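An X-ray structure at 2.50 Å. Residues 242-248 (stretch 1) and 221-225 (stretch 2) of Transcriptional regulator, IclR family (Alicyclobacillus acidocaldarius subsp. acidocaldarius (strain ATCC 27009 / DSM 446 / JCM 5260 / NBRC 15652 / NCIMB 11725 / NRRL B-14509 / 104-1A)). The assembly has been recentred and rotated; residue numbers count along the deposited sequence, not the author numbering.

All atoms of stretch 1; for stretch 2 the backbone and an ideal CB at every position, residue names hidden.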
ATOM      1  N   ALA A 242       9.812  15.685  18.222  1.00 43.95           N
ATOM      2  CA  ALA A 242       9.379  15.790  16.817  1.00 43.18           C
ATOM      3  C   ALA A 242       9.803  14.538  15.998  1.00 41.40           C
ATOM      4  O   ALA A 242       8.983  13.934  15.325  1.00 41.60           O
ATOM      5  CB  ALA A 242       9.915  17.076  16.195  1.00 43.91           C
ATOM      6  N   LEU A 243      11.064  14.138  16.104  1.00 38.57           N
ATOM      7  CA  LEU A 243      11.546  12.895  15.508  1.00 37.61           C
ATOM      8  C   LEU A 243      10.750  11.656  15.910  1.00 38.38           C
ATOM      9  O   LEU A 243      10.463  10.823  15.055  1.00 40.30           O
ATOM     10  CB  LEU A 243      13.031  12.664  15.852  1.00 35.93           C
ATOM     11  CG  LEU A 243      13.947  13.666  15.143  1.00 36.62           C
ATOM     12  CD1 LEU A 243      15.297  13.668  15.820  1.00 36.43           C
ATOM     13  CD2 LEU A 243      14.045  13.371  13.641  1.00 36.36           C
ATOM     14  N   LYS A 244      10.403  11.523  17.187  1.00 39.05           N
ATOM     15  CA  LYS A 244       9.544  10.405  17.621  1.00 40.83           C
ATOM     16  C   LYS A 244       8.130  10.437  17.075  1.00 42.11           C
ATOM     17  O   LYS A 244       7.623   9.386  16.708  1.00 42.02           O
ATOM     18  CB  LYS A 244       9.478  10.290  19.141  1.00 42.41           C
ATOM     19  CG  LYS A 244      10.665   9.558  19.708  1.00 42.71           C
ATOM     20  CD  LYS A 244      10.607   9.569  21.226  1.00 46.81           C
ATOM     21  CE  LYS A 244      11.542   8.522  21.822  1.00 47.57           C
ATOM     22  NZ  LYS A 244      11.201   8.330  23.258  1.00 51.45           N
ATOM     23  N   GLU A 245       7.490  11.611  17.031  1.00 45.20           N
ATOM     24  CA  GLU A 245       6.176  11.722  16.397  1.00 48.95           C
ATOM     25  C   GLU A 245       6.240  11.311  14.918  1.00 46.84           C
ATOM     26  O   GLU A 245       5.393  10.548  14.446  1.00 47.34           O
ATOM     27  CB  GLU A 245       5.586  13.121  16.551  1.00 55.21           C
ATOM     28  CG  GLU A 245       5.134  13.405  17.975  1.00 62.32           C
ATOM     29  CD  GLU A 245       4.776  14.872  18.238  1.00 69.64           C
ATOM     30  OE1 GLU A 245       4.330  15.560  17.287  1.00 73.61           O
ATOM     31  OE2 GLU A 245       4.930  15.333  19.405  1.00 74.95           O
ATOM     32  N   SER A 246       7.280  11.770  14.218  1.00 43.00           N
ATOM     33  CA  SER A 246       7.486  11.406  12.840  1.00 41.53           C
ATOM     34  C   SER A 246       7.857   9.948  12.666  1.00 39.90           C
ATOM     35  O   SER A 246       7.388   9.323  11.745  1.00 40.58           O
ATOM     36  CB  SER A 246       8.539  12.291  12.182  1.00 40.79           C
ATOM     37  OG  SER A 246       8.006  13.584  12.016  1.00 42.36           O
ATOM     38  N   ALA A 247       8.699   9.408  13.535  1.00 38.35           N
ATOM     39  CA  ALA A 247       9.171   8.026  13.357  1.00 37.34           C
ATOM     40  C   ALA A 247       8.046   6.999  13.632  1.00 37.55           C
ATOM     41  O   ALA A 247       7.957   5.971  12.968  1.00 36.99           O
ATOM     42  CB  ALA A 247      10.391   7.759  14.223  1.00 35.41           C
ATOM     43  N   ALA A 248       7.177   7.323  14.580  1.00 38.18           N
ATOM     44  CA  ALA A 248       5.981   6.548  14.835  1.00 39.34           C
ATOM     45  C   ALA A 248       5.125   6.455  13.583  1.00 40.10           C
ATOM     46  O   ALA A 248       4.657   5.368  13.248  1.00 41.86           O
ATOM     47  CB  ALA A 248       5.181   7.158  15.987  1.00 39.94           C
ATOM     48  N   UNK A 221      16.410   5.332   9.716  1.00 34.01           N
ATOM     49  CA  UNK A 221      16.554   6.203  10.881  1.00 33.14           C
ATOM     50  C   UNK A 221      16.279   7.629  10.454  1.00 33.04           C
ATOM     51  O   UNK A 221      16.640   8.004   9.361  1.00 33.31           O
ATOM     52  CB  UNK A 221      17.946   6.080  11.504  1.00 33.14           C
ATOM     53  N   UNK A 222      15.581   8.381  11.300  1.00 32.40           N
ATOM     54  CA  UNK A 222      15.360   9.790  11.098  1.00 34.77           C
ATOM     55  C   UNK A 222      16.282  10.502  12.043  1.00 35.08           C
ATOM     56  O   UNK A 222      16.298  10.195  13.221  1.00 33.25           O
ATOM     57  CB  UNK A 222      13.899  10.186  11.318  1.00 34.77           C
ATOM     58  N   UNK A 223      16.989  11.503  11.529  1.00 38.32           N
ATOM     59  CA  UNK A 223      17.993  12.222  12.300  1.00 39.30           C
ATOM     60  C   UNK A 223      17.960  13.732  12.059  1.00 40.40           C
ATOM     61  O   UNK A 223      17.559  14.180  11.003  1.00 40.50           O
ATOM     62  CB  UNK A 223      19.384  11.679  11.965  1.00 39.30           C
ATOM     63  N   UNK A 224      18.386  14.500  13.054  1.00 42.00           N
ATOM     64  CA  UNK A 224      18.462  15.973  12.980  1.00 43.43           C
ATOM     65  C   UNK A 224      19.898  16.388  13.238  1.00 44.11           C
ATOM     66  O   UNK A 224      20.507  15.949  14.224  1.00 43.86           O
ATOM     67  CB  UNK A 224      17.518  16.639  13.983  1.00 43.43           C
ATOM     68  N   UNK A 225      20.427  17.248  12.383  1.00 44.42           N
ATOM     69  CA  UNK A 225      21.757  17.822  12.583  1.00 45.06           C
ATOM     70  C   UNK A 225      21.633  19.274  13.005  1.00 44.53           C
ATOM     71  O   UNK A 225      20.805  20.006  12.472  1.00 46.80           O
ATOM     72  CB  UNK A 225      22.601  17.705  11.312  1.00 45.06           C
TER

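The two stretches run nearly antiparallel, the helix axis at 157° to the strand and 8.9 Å from it at closest approach. That spacing leaves room for one layer of side chains between the backbones. The strand's extended backbone alternates its CA-to-CB bonds, so the first thing to read is which positions point at the helix.

Position 221 does not. Its phi/psi of -131/140 is ordinary for a strand, its CA-to-CB bond points away from the helix, and the ideal CB has nothing of stretch 1 within 5.5 Å. The contact therefore sets almost no rule here; strand geometry alone mildly favours beta-branched or aromatic residues. The deposited residue is Val221, with chi1 in the t well, and it takes no part in the contact.

Position 222 is the heart of the contact. Its CA-to-CB bond points toward the helix, and its CA lies 6.6 Å from CA of Leu243, the register point of the two stretches. The ideal CB sits 3.9 Å from Leu243 CD2 and 5.2 Å from Ala247 CB. Beyond Leu243, the helix offers the small side chains of Ser246 and Ala247, one turn further on, and these leave space for a chain that reaches in toward the helix. The surroundings are mostly methyl and methylene groups, and no charge of stretch 1 is at hand, so leucine, isoleucine or methionine would all be reasonable; alanine would touch Leu243 but leave the space beside Ala247 unfilled from this position. The deposited residue is Leu222, chi1 m and chi2 t. Its CB packs against Leu243 CD2 at 3.8 Å, while its CD1 reaches further, lying 3.7 Å from Ser246 CB, 3.7 Å from Ala247 N and 4.0 Å from Ala247 CB. Ala247 N already donates a hydrogen bond to Leu243 O within the helix, at 2.7 Å, so the methyl rests against a satisfied backbone.

At position 223 the CA-to-CB bond points away again, and the helix meets the backbone instead: Leu243 CD2 is 4.1 Å from the backbone N of 223. Many side chains would be compatible, small, polar or beta-branched. The deposited residue is Ser223, whose OG is hydrogen-bonded elsewhere in the structure.

Position 224 returns toward the helix, its ideal CB 4.1 Å from Leu243 CD1. With the methyls of Leu243 as the neighbour, an apolar side chain suits: alanine, cysteine, valine or something larger, since stretch 1 alone sets no tight limit on size. The deposited residue is Cys224. Its chi1 of -93° lies between wells, and SG packs at 4.1 Å from Leu243 CD2. Leu243 is thus shared by 222 and 224, the two strand positions that point toward the helix.

Position 225 is out of reach, with no stretch 1 atom within 5.5 Å of its ideal CB, so the helix imposes nothing. It is Leu225, chi1 m and chi2 t.

No hydrogen bond crosses between the stretches; the rule is apolar packing.

Stretch 2, residues 221-225: VLSCL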
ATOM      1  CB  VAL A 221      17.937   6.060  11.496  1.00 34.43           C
ATOM      2  CG1 VAL A 221      18.226   7.160  12.523  1.00 34.36           C
ATOM      3  CG2 VAL A 221      18.084   4.675  12.146  1.00 35.62           C
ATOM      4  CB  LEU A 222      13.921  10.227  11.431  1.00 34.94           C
ATOM      5  CG  LEU A 222      12.749   9.464  10.863  1.00 35.52           C
ATOM      6  CD1 LEU A 222      11.476  10.204  11.199  1.00 37.98           C
ATOM      7  CD2 LEU A 222      12.873   9.345   9.361  1.00 38.25           C
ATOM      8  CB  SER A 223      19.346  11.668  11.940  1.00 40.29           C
ATOM      9  OG  SER A 223      20.323  12.261  12.754  1.00 46.32           O
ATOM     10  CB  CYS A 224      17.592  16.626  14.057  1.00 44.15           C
ATOM     11  SG  CYS A 224      15.946  17.013  13.490  1.00 47.38           S
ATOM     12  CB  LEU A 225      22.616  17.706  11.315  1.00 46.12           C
ATOM     13  CG  LEU A 225      22.749  16.286  10.736  1.00 45.61           C
ATOM     14  CD1 LEU A 225      23.660  16.294   9.516  1.00 47.67           C
ATOM     15  CD2 LEU A 225      23.261  15.296  11.770  1.00 44.61           C
TER
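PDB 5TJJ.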